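Local structure of tannase (Fusobacterium nucleatum subsp. nucleatum ATCC 25586, 6YQ4) at residues Asp260-Asn263 against Ile264-Leu268; Asn237-Ala240 against Gln241-Asn244; Ser172-Leu175 against Gly176-Asn180. The protein acts as a tannase on gallotannins, probably hydrolysing their ester bonds with an alpha/beta-hydrolase fold, and carries a bound magnesium ion. All coordinates share one frame; numbering follows the deposited sequence.

Contact 1. Residues Asp260-Asn263 against Ile264-Leu268; sequences DEIN and ISNKL
Ile264 folds its longer branch back along the helix onto the carbonyl oxygen of Asp260, one turn earlier. Its CB lies 3.6 Å from Asp260 O. The next atom comes closer, CG1 standing 3.3 Å from Asp260 O, and the tip stays beside the same oxygen, with CD1 at 3.4 Å from Asp260 O. The rotation about CA-CB explains this path: CG1 is anti to the carbonyl carbon (chi1 -71°) and therefore runs beside its own backbone N, which itself donates to Asp260 O over 2.9 Å in a fairly straight bond (161° at the hydrogen). One carbonyl thus meets a backbone amide and the aliphatic branch of the same residue. Beyond this turn Ile264 leans on Phe382 of helix 381-394 and on Leu359.

Two residues further on, Asn266 N donates to Ile262 O at 2.8 Å. The Asn266 side chain runs alongside that of Ile262, both pointing the same way, and its ND2 passes 4.1 Å from Ile262 CG2. The side-chain OD1 does not bond to Ile262 O, since both are acceptors. Instead OD1 takes a hydrogen bond from Asn224 ND2, and Ser265 OG bonds to Asn224 and to Glu220, so two successive residues tie this face to the end of helix 212-223 and the loop after it. Upstream, Glu261 OE1 accepts from Thr258 N, as the glutamate of a capping box does. The whole is the regular i to i+4 bonding of an alpha helix near its N-terminal end, in the first turns of helix 259-279.

Contact 2. Residues Asn237-Ala240 against Gln241-Asn244; sequences NTSA and QEYN
Thr238 crosses obliquely over the ring of Tyr243 and lays its methyl on one face. CG2 sits 3.9 Å from the centroid of the Tyr243 ring, 27° off the normal and displaced toward the rim, a CH-pi contact. The methyl reaches the ring because it is anti to the backbone N, leaving OG1 (chi1 -57°) on the side where it bonds to Thr235 N. Ala240 O lies at the ring's edge, near its plane, and stands 3.4 Å from Tyr243 CB, the atom that carries the ring. Ser239 O approaches Tyr243 CD2 obliquely at 3.1 Å. Outside the turn, Phe234 meets the same ring with the planes at about 50°.

Away from the ring, Ser239 OG gives a weak hydrogen bond to Glu242 OE2 (3.4 Å). Ser239 O receives weak bonds from the backbone N of both Glu242 and Tyr243, the latter i to i+4. Tyr243 N also donates to Ala240 O at 2.9 Å, a bent bond (137°) whose donor stands above the carbonyl plane, i to i+3 as in a 3-10 turn. Asn244 ND2 bonds to Val79 O, and its side chain touches Ser166. This is a short helix, 240-244, with the loop leading into it, beside the probable nucleophile elbow of an alpha/beta hydrolase.

Contact 3. Residues Ser172-Leu175 against Gly176-Asn180; sequences SALL and GASGN
A chi1 of 57° sets Ser178 OG between its own backbone N and carbonyl carbon, and from there the hydroxyl turns back to Leu174 O, one turn earlier in the chain. OG donates to Leu174 O over 2.9 Å from well above the carbonyl plane. Ser178 N donates to the same oxygen at 3.1 Å, arriving from the opposite face of that plane with a smaller tilt. Leu174 O is therefore gripped from both faces by a single residue, and a weak bond from Ala177 N adds to it. Such a grip holds the serine's rotation, and the hydroxyl has a further partner in Lys140 NZ.

Before this point the bonding is that of a regular helix, with Gly176 N donating to Ser172 O at 3.1 Å (151°). Ala177 N already shows loosening: its bond to Ala173 O is weak and bent (125°). Ser178 is the first residue to leave helical backbone angles. Gly179 N consequently stays 4.0 Å from Leu175 O, and a water donates to Leu175 O instead, at 2.8 Å, with a weaker bond to Gly176 O.

The turn closes helix 167-177, which follows the probable nucleophile elbow. Leu174 and Leu175 pack on helix 134-148, the helix that also supplies Lys140, while Ser172 OG bonds to Ser204 O of strand 202-206 and weakly to Ser162 of strand 160-163, seating the helix on the central sheet.

The three contacts follow in series along the chain, contact 3 first and contact 1 last. Contacts 2 and 3 flank the chain's centre on opposite sides, their own centres 23 Å apart and nearest atoms about 11 Å. Both relate to the probable Ser166-His476-Asp444 triad: helix 167-177 starts just after Ser166 and runs away to end at contact 3, whereas contact 2 brings Asn244 onto Ser166 and has a glycerol about 4 Å from the side chain of Tyr243, possibly marking a pocket. Contact 1 is peripheral, with nearest atoms about 17 Å from contact 2 and 22 Å from contact 3. All three lie away from the magnesium site.

Contact 1. Residues Asp260-Asn263 against Ile264-Leu268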
# COMPACT_ATOMS: atom_id res chain seq x y z
N ASP A 260 17.50 -17.89 19.23
CA ASP A 260 18.13 -17.27 18.07
C ASP A 260 17.27 -16.16 17.51
O ASP A 260 17.79 -15.12 17.08
CB ASP A 260 18.41 -18.32 16.99
CG ASP A 260 19.75 -18.99 17.16
OD1 ASP A 260 20.70 -18.32 17.64
OD2 ASP A 260 19.86 -20.18 16.80
N GLU A 261 15.96 -16.37 17.51
CA GLU A 261 15.06 -15.31 17.07
C GLU A 261 15.22 -14.06 17.92
O GLU A 261 15.13 -12.94 17.41
CB GLU A 261 13.61 -15.78 17.11
CG GLU A 261 13.20 -16.61 15.93
CD GLU A 261 11.84 -17.25 16.14
OE1 GLU A 261 11.53 -17.64 17.27
OE2 GLU A 261 11.08 -17.37 15.16
N ILE A 262 15.45 -14.25 19.22
CA ILE A 262 15.60 -13.09 20.11
C ILE A 262 16.91 -12.38 19.84
O ILE A 262 16.96 -11.14 19.80
CB ILE A 262 15.48 -13.53 21.58
CG1 ILE A 262 14.01 -13.83 21.91
CG2 ILE A 262 16.09 -12.48 22.52
CD1 ILE A 262 13.85 -14.49 23.25
N ASN A 263 18.00 -13.13 19.60
CA ASN A 263 19.25 -12.46 19.26
C ASN A 263 19.13 -11.70 17.93
O ASN A 263 19.67 -10.59 17.80
CB ASN A 263 20.42 -13.44 19.23
CG ASN A 263 21.77 -12.73 19.01
OD1 ASN A 263 22.11 -11.79 19.75
ND2 ASN A 263 22.53 -13.17 18.02
N ILE A 264 18.42 -12.27 16.95
CA ILE A 264 18.23 -11.57 15.68
C ILE A 264 17.44 -10.28 15.89
O ILE A 264 17.77 -9.23 15.33
CB ILE A 264 17.54 -12.51 14.66
CG1 ILE A 264 18.51 -13.60 14.20
CG2 ILE A 264 17.02 -11.74 13.48
CD1 ILE A 264 17.79 -14.81 13.66
N SER A 265 16.40 -10.34 16.71
CA SER A 265 15.62 -9.15 16.99
C SER A 265 16.45 -8.12 17.76
O SER A 265 16.38 -6.92 17.46
CB SER A 265 14.35 -9.54 17.74
OG SER A 265 13.90 -8.49 18.59
N ASN A 266 17.28 -8.55 18.71
CA ASN A 266 18.23 -7.63 19.34
C ASN A 266 19.08 -6.91 18.30
O ASN A 266 19.21 -5.68 18.31
CB ASN A 266 19.12 -8.37 20.34
CG ASN A 266 18.36 -8.87 21.56
OD1 ASN A 266 17.20 -8.53 21.76
ND2 ASN A 266 19.02 -9.66 22.39
N LYS A 267 19.67 -7.67 17.37
CA LYS A 267 20.58 -7.08 16.40
C LYS A 267 19.83 -6.17 15.43
O LYS A 267 20.32 -5.08 15.10
CB LYS A 267 21.33 -8.18 15.65
CG LYS A 267 22.57 -7.76 14.85
CD LYS A 267 23.58 -6.90 15.63
CE LYS A 267 24.48 -7.73 16.55
NZ LYS A 267 25.25 -6.84 17.48
N LEU A 268 18.64 -6.58 14.98
CA LEU A 268 17.87 -5.76 14.05
C LEU A 268 17.47 -4.42 14.67
O LEU A 268 17.48 -3.39 13.98
CB LEU A 268 16.62 -6.50 13.59
CG LEU A 268 16.85 -7.53 12.49
CD1 LEU A 268 15.62 -8.43 12.31
CD2 LEU A 268 17.24 -6.81 11.23

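Contact 2. Residues Asn237-Ala240 against Gln241-Asn244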
# COMPACT_ATOMS: atom_id res chain seq x y z
N ASN A 237 1.07 -19.17 -1.37
CA ASN A 237 -0.04 -19.21 -2.31
C ASN A 237 -1.30 -18.54 -1.78
O ASN A 237 -2.38 -18.71 -2.37
CB ASN A 237 -0.29 -20.66 -2.68
CG ASN A 237 0.97 -21.33 -3.20
OD1 ASN A 237 1.46 -20.99 -4.28
ND2 ASN A 237 1.53 -22.26 -2.41
N THR A 238 -1.18 -17.77 -0.70
CA THR A 238 -2.28 -16.97 -0.18
C THR A 238 -2.72 -15.94 -1.22
O THR A 238 -1.90 -15.21 -1.78
CB THR A 238 -1.82 -16.29 1.11
OG1 THR A 238 -1.38 -17.29 2.04
CG2 THR A 238 -2.93 -15.43 1.73
N SER A 239 -4.02 -15.89 -1.50
CA SER A 239 -4.52 -14.95 -2.50
C SER A 239 -4.52 -13.52 -1.96
O SER A 239 -4.41 -13.28 -0.75
CB SER A 239 -5.93 -15.33 -2.93
OG SER A 239 -6.84 -14.95 -1.92
N ALA A 240 -4.65 -12.56 -2.89
CA ALA A 240 -4.72 -11.14 -2.56
C ALA A 240 -5.79 -10.83 -1.50
O ALA A 240 -5.50 -10.19 -0.48
CB ALA A 240 -5.02 -10.34 -3.84
N GLN A 241 -7.02 -11.26 -1.76
CA GLN A 241 -8.15 -11.00 -0.87
C GLN A 241 -7.87 -11.45 0.57
O GLN A 241 -8.22 -10.75 1.52
CB GLN A 241 -9.40 -11.67 -1.42
CG GLN A 241 -9.56 -11.60 -2.96
CD GLN A 241 -8.61 -12.53 -3.75
OE1 GLN A 241 -7.76 -12.08 -4.52
NE2 GLN A 241 -8.76 -13.83 -3.55
N GLU A 242 -7.23 -12.62 0.74
CA GLU A 242 -6.98 -13.09 2.10
C GLU A 242 -5.89 -12.31 2.80
O GLU A 242 -5.77 -12.42 4.02
CB GLU A 242 -6.59 -14.57 2.12
CG GLU A 242 -7.34 -15.44 1.14
CD GLU A 242 -6.83 -16.87 1.16
OE1 GLU A 242 -6.20 -17.26 2.16
OE2 GLU A 242 -7.06 -17.60 0.18
N TYR A 243 -5.06 -11.57 2.08
CA TYR A 243 -4.09 -10.73 2.77
C TYR A 243 -4.73 -9.46 3.31
O TYR A 243 -4.30 -8.93 4.35
CB TYR A 243 -2.98 -10.33 1.83
CG TYR A 243 -1.87 -11.31 1.66
CD1 TYR A 243 -0.85 -11.37 2.58
CD2 TYR A 243 -1.82 -12.13 0.54
CE1 TYR A 243 0.18 -12.24 2.42
CE2 TYR A 243 -0.80 -13.00 0.37
CZ TYR A 243 0.20 -13.05 1.31
OH TYR A 243 1.23 -13.92 1.14
N ASN A 244 -5.74 -8.96 2.60
CA ASN A 244 -6.34 -7.63 2.75
C ASN A 244 -7.65 -7.64 3.53
O ASN A 244 -7.97 -6.64 4.17
CB ASN A 244 -6.58 -7.02 1.37
CG ASN A 244 -5.29 -6.57 0.70
OD1 ASN A 244 -4.19 -6.74 1.23
ND2 ASN A 244 -5.42 -6.00 -0.48

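Contact 3. Residues Ser172-Leu175 against Gly176-Asn180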
# COMPACT_ATOMS: atom_id res chain seq x y z
N SER A 172 -0.04 2.01 -4.76
CA SER A 172 -0.67 3.32 -4.88
C SER A 172 0.30 4.44 -4.47
O SER A 172 0.52 5.41 -5.22
CB SER A 172 -1.95 3.33 -4.06
OG SER A 172 -2.35 4.64 -3.76
N ALA A 173 0.98 4.28 -3.33
CA ALA A 173 1.98 5.26 -2.90
C ALA A 173 3.14 5.37 -3.89
O ALA A 173 3.57 6.48 -4.23
CB ALA A 173 2.50 4.90 -1.51
N LEU A 174 3.69 4.22 -4.31
CA LEU A 174 4.71 4.20 -5.36
C LEU A 174 4.26 4.96 -6.62
O LEU A 174 5.06 5.64 -7.25
CB LEU A 174 5.02 2.76 -5.76
CG LEU A 174 6.37 2.09 -5.58
CD1 LEU A 174 6.41 0.85 -6.48
CD2 LEU A 174 7.54 3.03 -5.88
N LEU A 175 3.00 4.76 -7.03
CA LEU A 175 2.49 5.42 -8.23
C LEU A 175 2.52 6.93 -8.09
O LEU A 175 2.78 7.66 -9.06
CB LEU A 175 1.07 4.93 -8.50
CG LEU A 175 0.44 5.01 -9.89
CD1 LEU A 175 1.14 4.13 -10.90
CD2 LEU A 175 -1.02 4.63 -9.76
N GLY A 176 2.25 7.43 -6.88
CA GLY A 176 2.36 8.85 -6.62
C GLY A 176 3.79 9.35 -6.50
O GLY A 176 4.06 10.53 -6.77
N ALA A 177 4.72 8.48 -6.13
CA ALA A 177 6.06 8.96 -5.83
C ALA A 177 6.98 8.98 -7.03
O ALA A 177 7.88 9.82 -7.08
CB ALA A 177 6.73 8.11 -4.75
N SER A 178 6.75 8.11 -8.02
CA SER A 178 7.73 7.92 -9.09
C SER A 178 7.22 8.34 -10.47
O SER A 178 7.75 7.87 -11.48
CB SER A 178 8.20 6.45 -9.14
OG SER A 178 7.11 5.56 -9.29
N GLY A 179 6.21 9.21 -10.54
CA GLY A 179 5.63 9.59 -11.81
C GLY A 179 6.66 9.94 -12.87
O GLY A 179 7.44 10.89 -12.72
N ASN A 180 6.69 9.14 -13.93
CA ASN A 180 7.53 9.36 -15.11
C ASN A 180 9.00 9.10 -14.86
O ASN A 180 9.83 9.44 -15.70
CB ASN A 180 7.34 10.76 -15.68
CG ASN A 180 5.90 11.06 -15.92
OD1 ASN A 180 5.21 10.33 -16.62
ND2 ASN A 180 5.41 12.12 -15.30
O HOH W 1 2.23 10.35 -9.65